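Local coordinates for protein dipicolinate synthase subunit A (PDB 3D4O) that is the A subunit of dipicolinate synthase, an oxidoreductase that probably makes the dipicolinic acid of bacterial spores, and has two Rossmann-like domains, at residues Gly5-Ile10 with Asp28-Leu33; Asn157-Gly162 with Arg212-Cys217; Ser32-Asp37 with Thr47-Asp52. All coordinates share one frame; numbering follows the deposited sequence.

Interactions 1 and 3 are neighbours in one parallel sheet, their centres about 11 Å apart, and both use strand 30-34: its one edge pairs with strand 7-11 in interaction 1, its other with strand 46-49 in interaction 3. Ser32 and Leu33 belong to both. Direct bonding continues between them, since Ile31 O lies 2.9 Å from Thr47 N. Interaction 2 belongs to a second six-stranded parallel sheet of the same 3-2-1-4-5-6 order, on the opposite side of the chain's centre; its nearest atoms are about 31 Å from either of the others. Its segment 157-162 reaches Gly162, the start of a GxGxxG pattern consistent with dinucleotide binding.

Interaction 1: Gly5-Ile10 with Asp28-Leu33; sequences GKHVVI and DAKISL
His7 carries CG anti to its backbone N (chi1 171°), and Lys30 likewise has CG anti to its own N with the chain fully extended, a pairing that lays the lysine methylenes over the imidazole. Lys30 CD stands 4.2 Å from the centroid of the His7 ring and 22° off the normal, a CH-pi contact displaced toward the rim. At the ring's edge, ND1 points at Lys30 O in a weak, long but straight hydrogen bond, and CE1 comes within 3.0 Å of Ser32 OG, which lies near the ring plane. An alanine in place of His7 would probably leave the Lys30 methylenes without their aromatic support and open a gap beside Ser32. Lys30 O also takes the Val8 amide at 2.8 Å. The other main-chain bonds run from Lys30 N to Lys6 O, Ser32 N to Val8 O and Ile10 N to Ser32 O, and the CA of Ile31 sits 3.3 Å from Val8 O. Ahead of both strands, a water accepts from Gly5 N and donates to Asp28 O.

On the opposite face of the sheet, Val8 and Ile31 lie side by side, while Ile10 CD1 rests 4.0 Å from Ile31 CG2 and Ile10 CB meets Leu33 CD1 at 3.7 Å. Helix 15-26 covers this apolar face through Ile21 and Leu24. Asp28, at positive phi, is the C-prime residue of the Schellman motif that ends the helix and turns the chain into the second strand. The strands run 24° apart in the same direction, with the helix between them in sequence: the beta-alpha-beta unit 7-11, 15-26, 30-34 that opens a Rossmann-like sheet.

Interaction 2: Asn157-Gly162 with Arg212-Cys217; sequences NVAVLG and RDVDVC
Asn157 O is gripped by two consecutive amides: Asp215 N at 2.8 Å, tilted 17° from the carbonyl plane, and Val216 N in that plane at a longer 3.3 Å. Asp215 also reaches back with its carboxylate, where OD2 accepts Asn157 N at 2.8 Å on its anti side; its other oxygen, OD1, is held by His237. The Asn157 amide makes a further link, ND2 giving a nearly straight bond (168°) to Asp213 O, which lies in the amide plane although ND2 stands above the plane of that carbonyl. Chi1 of -69° puts the amide beside its own backbone N, over the turn that brings the chain into strand 216-219.

This join sets strands 157-161 and 216-219 side by side: they are strands 1 and 4 in chain order, adjacent in the middle of the 3-2-1-4-5-6 sheet of a Rossmann-like fold. Pairing then becomes regular, with Ala159 N bonded to Val216 O.

Apolar contacts occur on both faces. Ala159 CB meets Val214 CG1 at 3.9 Å, and on that same face Leu161 CD1 touches Cys217 SG at 3.9 Å. On the other, Val158 CG2 packs against Val216 CB.

Interaction 3: Ser32-Asp37 with Thr47-Asp52; sequences SLVGFD and TKMRID
Leu33 carries both sound backbone hydrogen bonds of this contact: its N binds Thr47 O at 2.8 Å and its O accepts Met49 N at 3.0 Å. The second donor stands 41° out of the carbonyl plane. The two strands run 37° apart. Close CA-H...O contacts, such as Lys48 CA to Leu33 O, fill in between.

Side-chain packing lies mainly on the Ser32 and Val34 face. Met49, built as selenomethionine, has CG between its backbone N and carbonyl carbon (chi1 68°), and its bend at chi3 brings the CE methyl into van der Waals contact with the Ser32 hydroxyl, 3.4 Å from OG. The apolar pairs are Met49 CG on Val34 CG2, and Val34 CG1 with Ile51 CB at 3.9 Å.

Charged groups lie at the margin. Lys48 extends along the other face toward Phe36 O, where NZ makes a weak bond whose placement is uncertain. Arg50 grips Asp52 side-on, NE to OD1 at 3.1 Å, and has a second acid partner in Glu53.

In topology, strand 46-49 is outermost in this chain's sheet. Chemically, main-chain bonds through Leu33 and side-chain packing hold the pair, whereas the Arg50-Asp52 bridge lies within one segment and does not join the two.

Interaction 1: Gly5-Ile10 with Asp28-Leu33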
# COMPACT_ATOMS: atom_id res chain seq x y z
N GLY C 5 -13.98 -32.71 -24.41
CA GLY C 5 -13.29 -33.13 -25.64
C GLY C 5 -12.24 -32.16 -26.09
O GLY C 5 -11.56 -32.37 -27.10
N LYS C 6 -12.14 -31.06 -25.36
CA LYS C 6 -11.14 -30.04 -25.67
C LYS C 6 -9.90 -30.25 -24.83
O LYS C 6 -9.99 -30.68 -23.69
CB LYS C 6 -11.72 -28.63 -25.56
CG LYS C 6 -12.71 -28.41 -26.69
CD LYS C 6 -12.99 -26.95 -27.03
CE LYS C 6 -13.57 -26.86 -28.45
NZ LYS C 6 -13.64 -25.47 -29.01
N HIS C 7 -8.75 -30.05 -25.45
CA HIS C 7 -7.47 -30.23 -24.78
C HIS C 7 -6.69 -28.96 -24.82
O HIS C 7 -6.36 -28.45 -25.89
CB HIS C 7 -6.70 -31.38 -25.41
CG HIS C 7 -5.28 -31.50 -24.94
ND1 HIS C 7 -4.88 -31.13 -23.67
CD2 HIS C 7 -4.19 -32.04 -25.53
CE1 HIS C 7 -3.59 -31.38 -23.53
NE2 HIS C 7 -3.15 -31.94 -24.64
N VAL C 8 -6.41 -28.43 -23.64
CA VAL C 8 -5.63 -27.20 -23.51
C VAL C 8 -4.36 -27.40 -22.69
O VAL C 8 -4.29 -28.19 -21.75
CB VAL C 8 -6.47 -25.99 -22.91
CG1 VAL C 8 -7.90 -26.00 -23.44
CG2 VAL C 8 -6.49 -26.02 -21.40
N VAL C 9 -3.32 -26.70 -23.11
CA VAL C 9 -2.07 -26.68 -22.38
C VAL C 9 -1.96 -25.30 -21.76
O VAL C 9 -2.13 -24.27 -22.41
CB VAL C 9 -0.83 -27.02 -23.25
CG1 VAL C 9 -0.63 -26.02 -24.37
CG2 VAL C 9 0.43 -27.08 -22.38
N ILE C 10 -1.75 -25.35 -20.45
CA ILE C 10 -1.57 -24.19 -19.61
C ILE C 10 -0.12 -24.20 -19.19
O ILE C 10 0.34 -25.09 -18.50
CB ILE C 10 -2.50 -24.24 -18.37
CG1 ILE C 10 -3.98 -24.27 -18.79
CG2 ILE C 10 -2.27 -23.04 -17.46
CD1 ILE C 10 -4.97 -24.05 -17.62
N ASP C 28 -14.94 -29.72 -17.53
CA ASP C 28 -14.55 -31.00 -18.14
C ASP C 28 -13.53 -30.92 -19.27
O ASP C 28 -13.57 -31.71 -20.22
CB ASP C 28 -15.77 -31.73 -18.67
CG ASP C 28 -15.50 -33.21 -18.90
OD1 ASP C 28 -14.74 -33.79 -18.09
OD2 ASP C 28 -16.03 -33.78 -19.89
N ALA C 29 -12.62 -29.95 -19.18
CA ALA C 29 -11.54 -29.82 -20.18
C ALA C 29 -10.36 -30.71 -19.83
O ALA C 29 -10.11 -31.03 -18.66
CB ALA C 29 -11.07 -28.36 -20.29
N LYS C 30 -9.66 -31.16 -20.86
CA LYS C 30 -8.42 -31.91 -20.64
C LYS C 30 -7.31 -30.88 -20.56
O LYS C 30 -7.17 -30.05 -21.44
CB LYS C 30 -8.13 -32.92 -21.75
CG LYS C 30 -6.82 -33.68 -21.56
CD LYS C 30 -6.56 -34.67 -22.71
CE LYS C 30 -5.18 -35.33 -22.60
NZ LYS C 30 -4.87 -36.19 -23.75
N ILE C 31 -6.53 -30.95 -19.47
CA ILE C 31 -5.48 -29.96 -19.17
C ILE C 31 -4.08 -30.49 -18.88
O ILE C 31 -3.84 -31.11 -17.85
CB ILE C 31 -5.86 -29.11 -17.92
CG1 ILE C 31 -7.25 -28.49 -18.09
CG2 ILE C 31 -4.78 -28.04 -17.68
CD1 ILE C 31 -7.89 -27.99 -16.77
N SER C 32 -3.17 -30.19 -19.80
CA SER C 32 -1.75 -30.49 -19.62
C SER C 32 -1.15 -29.27 -18.96
O SER C 32 -1.24 -28.16 -19.48
CB SER C 32 -1.06 -30.77 -20.95
OG SER C 32 -1.52 -31.99 -21.50
N LEU C 33 -0.56 -29.47 -17.79
CA LEU C 33 -0.09 -28.34 -16.95
C LEU C 33 1.42 -28.26 -16.77
O LEU C 33 2.03 -29.05 -16.05
CB LEU C 33 -0.79 -28.40 -15.58
CG LEU C 33 -0.70 -27.20 -14.65
CD1 LEU C 33 -1.38 -25.97 -15.29
CD2 LEU C 33 -1.34 -27.57 -13.26
O HOH W 1 -12.25 -33.38 -22.46

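Interaction 2: Asn157-Gly162 with Arg212-Cys217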
# COMPACT_ATOMS: atom_id res chain seq x y z
N ASN C 157 1.79 15.67 -4.13
CA ASN C 157 1.64 15.97 -5.54
C ASN C 157 1.88 14.73 -6.33
O ASN C 157 2.99 14.21 -6.35
CB ASN C 157 2.63 17.06 -5.97
CG ASN C 157 2.29 18.42 -5.37
OD1 ASN C 157 1.14 18.69 -4.99
ND2 ASN C 157 3.28 19.28 -5.30
N VAL C 158 0.85 14.25 -7.02
CA VAL C 158 0.93 13.02 -7.81
C VAL C 158 0.58 13.25 -9.24
O VAL C 158 -0.44 13.84 -9.54
CB VAL C 158 -0.05 11.94 -7.24
CG1 VAL C 158 -0.09 10.67 -8.13
CG2 VAL C 158 0.32 11.61 -5.79
N ALA C 159 1.46 12.81 -10.12
CA ALA C 159 1.25 12.90 -11.58
C ALA C 159 1.04 11.52 -12.13
O ALA C 159 1.71 10.55 -11.70
CB ALA C 159 2.43 13.52 -12.28
N VAL C 160 0.05 11.42 -13.01
CA VAL C 160 -0.17 10.19 -13.79
C VAL C 160 0.04 10.59 -15.25
O VAL C 160 -0.46 11.63 -15.71
CB VAL C 160 -1.55 9.56 -13.63
CG1 VAL C 160 -1.68 8.35 -14.57
CG2 VAL C 160 -1.85 9.14 -12.19
N LEU C 161 0.81 9.79 -15.97
CA LEU C 161 1.11 10.07 -17.38
C LEU C 161 0.29 9.10 -18.19
O LEU C 161 0.45 7.88 -18.08
CB LEU C 161 2.59 9.91 -17.67
CG LEU C 161 3.51 10.76 -16.80
CD1 LEU C 161 4.98 10.53 -17.19
CD2 LEU C 161 3.18 12.25 -16.83
N GLY C 162 -0.67 9.67 -18.92
CA GLY C 162 -1.58 8.93 -19.78
C GLY C 162 -2.96 8.81 -19.20
O GLY C 162 -3.13 8.60 -17.99
N ARG C 212 8.34 19.04 -11.83
CA ARG C 212 9.40 19.53 -10.96
C ARG C 212 9.02 19.58 -9.49
O ARG C 212 9.89 19.67 -8.63
CB ARG C 212 10.00 20.86 -11.47
CG ARG C 212 9.14 22.08 -11.46
CD ARG C 212 9.73 23.09 -12.46
N ASP C 213 7.73 19.47 -9.21
CA ASP C 213 7.26 19.48 -7.81
C ASP C 213 6.49 18.23 -7.44
O ASP C 213 5.85 18.14 -6.39
CB ASP C 213 6.41 20.72 -7.52
CG ASP C 213 5.16 20.79 -8.38
OD1 ASP C 213 5.01 19.95 -9.30
OD2 ASP C 213 4.33 21.70 -8.14
N VAL C 214 6.58 17.24 -8.31
CA VAL C 214 5.86 15.98 -8.13
C VAL C 214 6.56 15.02 -7.20
O VAL C 214 7.77 14.74 -7.30
CB VAL C 214 5.54 15.34 -9.49
CG1 VAL C 214 4.98 13.97 -9.31
CG2 VAL C 214 4.53 16.26 -10.19
N ASP C 215 5.74 14.46 -6.32
CA ASP C 215 6.22 13.53 -5.30
C ASP C 215 6.18 12.07 -5.73
O ASP C 215 7.00 11.28 -5.31
CB ASP C 215 5.36 13.67 -4.06
CG ASP C 215 5.45 15.01 -3.45
OD1 ASP C 215 6.59 15.48 -3.25
OD2 ASP C 215 4.37 15.57 -3.15
N VAL C 216 5.15 11.73 -6.50
CA VAL C 216 4.98 10.37 -7.03
C VAL C 216 4.48 10.50 -8.44
O VAL C 216 3.53 11.22 -8.70
CB VAL C 216 4.00 9.48 -6.21
CG1 VAL C 216 3.94 8.03 -6.81
CG2 VAL C 216 4.42 9.40 -4.73
N CYS C 217 5.18 9.84 -9.34
CA CYS C 217 4.84 9.85 -10.74
C CYS C 217 4.59 8.43 -11.23
O CYS C 217 5.45 7.56 -11.10
CB CYS C 217 5.97 10.46 -11.51
SG CYS C 217 5.72 10.51 -13.31

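Interaction 3: Ser32-Asp37 with Thr47-Asp52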
# COMPACT_ATOMS: atom_id res chain seq x y z
N SER C 32 -3.17 -30.19 -19.80
CA SER C 32 -1.75 -30.49 -19.62
C SER C 32 -1.15 -29.27 -18.96
O SER C 32 -1.24 -28.16 -19.48
CB SER C 32 -1.06 -30.77 -20.95
OG SER C 32 -1.52 -31.99 -21.50
N LEU C 33 -0.56 -29.47 -17.79
CA LEU C 33 -0.09 -28.34 -16.95
C LEU C 33 1.42 -28.26 -16.77
O LEU C 33 2.03 -29.05 -16.05
CB LEU C 33 -0.79 -28.40 -15.58
CG LEU C 33 -0.70 -27.20 -14.65
CD1 LEU C 33 -1.38 -25.97 -15.29
CD2 LEU C 33 -1.34 -27.57 -13.26
N VAL C 34 1.99 -27.24 -17.40
CA VAL C 34 3.45 -27.05 -17.39
C VAL C 34 3.86 -25.87 -16.53
O VAL C 34 3.30 -24.76 -16.64
CB VAL C 34 4.00 -26.86 -18.84
CG1 VAL C 34 5.51 -26.80 -18.85
CG2 VAL C 34 3.51 -27.95 -19.75
N GLY C 35 4.81 -26.13 -15.64
CA GLY C 35 5.39 -25.10 -14.77
C GLY C 35 4.80 -25.00 -13.38
O GLY C 35 5.06 -24.05 -12.64
N PHE C 36 4.04 -26.02 -13.01
CA PHE C 36 3.37 -26.03 -11.71
C PHE C 36 3.78 -27.19 -10.80
O PHE C 36 2.99 -27.70 -10.02
CB PHE C 36 1.85 -26.04 -11.93
CG PHE C 36 1.32 -24.78 -12.57
CD1 PHE C 36 1.40 -24.59 -13.95
CD2 PHE C 36 0.71 -23.81 -11.81
CE1 PHE C 36 0.90 -23.45 -14.55
CE2 PHE C 36 0.20 -22.65 -12.41
CZ PHE C 36 0.30 -22.48 -13.78
N ASP C 37 5.03 -27.59 -10.90
CA ASP C 37 5.51 -28.71 -10.11
C ASP C 37 5.43 -28.44 -8.62
O ASP C 37 5.25 -29.36 -7.82
CB ASP C 37 6.91 -29.17 -10.53
CG ASP C 37 7.85 -28.03 -10.70
OD1 ASP C 37 8.25 -27.44 -9.68
OD2 ASP C 37 8.18 -27.72 -11.85
N THR C 47 -3.08 -32.92 -15.78
CA THR C 47 -1.84 -33.71 -15.74
C THR C 47 -0.64 -32.78 -15.83
O THR C 47 -0.47 -32.06 -16.81
CB THR C 47 -1.74 -34.71 -16.90
OG1 THR C 47 -2.92 -35.52 -16.95
CG2 THR C 47 -0.51 -35.62 -16.72
N LYS C 48 0.18 -32.80 -14.79
CA LYS C 48 1.39 -31.99 -14.74
C LYS C 48 2.50 -32.62 -15.53
O LYS C 48 2.70 -33.85 -15.52
CB LYS C 48 1.89 -31.80 -13.31
CG LYS C 48 1.00 -31.02 -12.40
CD LYS C 48 1.67 -30.95 -11.04
CE LYS C 48 0.86 -30.23 -10.01
NZ LYS C 48 1.59 -30.35 -8.72
N MSE C 49 3.23 -31.78 -16.23
CA MSE C 49 4.32 -32.29 -17.05
C MSE C 49 5.31 -31.22 -17.46
O MSE C 49 5.10 -30.03 -17.25
CB MSE C 49 3.74 -32.93 -18.32
CG MSE C 49 3.07 -31.97 -19.32
SE MSE C 49 2.09 -32.98 -20.67
CE MSE C 49 0.67 -33.69 -19.54
N ARG C 50 6.40 -31.72 -18.04
CA ARG C 50 7.47 -30.88 -18.59
C ARG C 50 7.06 -30.52 -20.01
O ARG C 50 6.35 -31.28 -20.68
CB ARG C 50 8.84 -31.60 -18.62
CG ARG C 50 9.40 -31.99 -17.25
CD ARG C 50 10.80 -32.59 -17.35
NE ARG C 50 10.88 -33.64 -18.37
CZ ARG C 50 10.43 -34.88 -18.20
NH1 ARG C 50 9.84 -35.23 -17.06
NH2 ARG C 50 10.54 -35.76 -19.18
N ILE C 51 7.54 -29.38 -20.46
CA ILE C 51 7.15 -28.84 -21.77
C ILE C 51 7.51 -29.83 -22.87
O ILE C 51 6.83 -29.92 -23.89
CB ILE C 51 7.75 -27.42 -22.04
CG1 ILE C 51 6.81 -26.64 -22.97
CG2 ILE C 51 9.18 -27.50 -22.54
CD1 ILE C 51 7.16 -25.17 -23.17
N ASP C 52 8.56 -30.59 -22.61
CA ASP C 52 9.08 -31.59 -23.57
C ASP C 52 8.22 -32.86 -23.59
O ASP C 52 8.49 -33.76 -24.37
CB ASP C 52 10.56 -31.94 -23.30
CG ASP C 52 10.77 -32.65 -21.97
OD1 ASP C 52 11.12 -31.96 -20.99
OD2 ASP C 52 10.56 -33.88 -21.88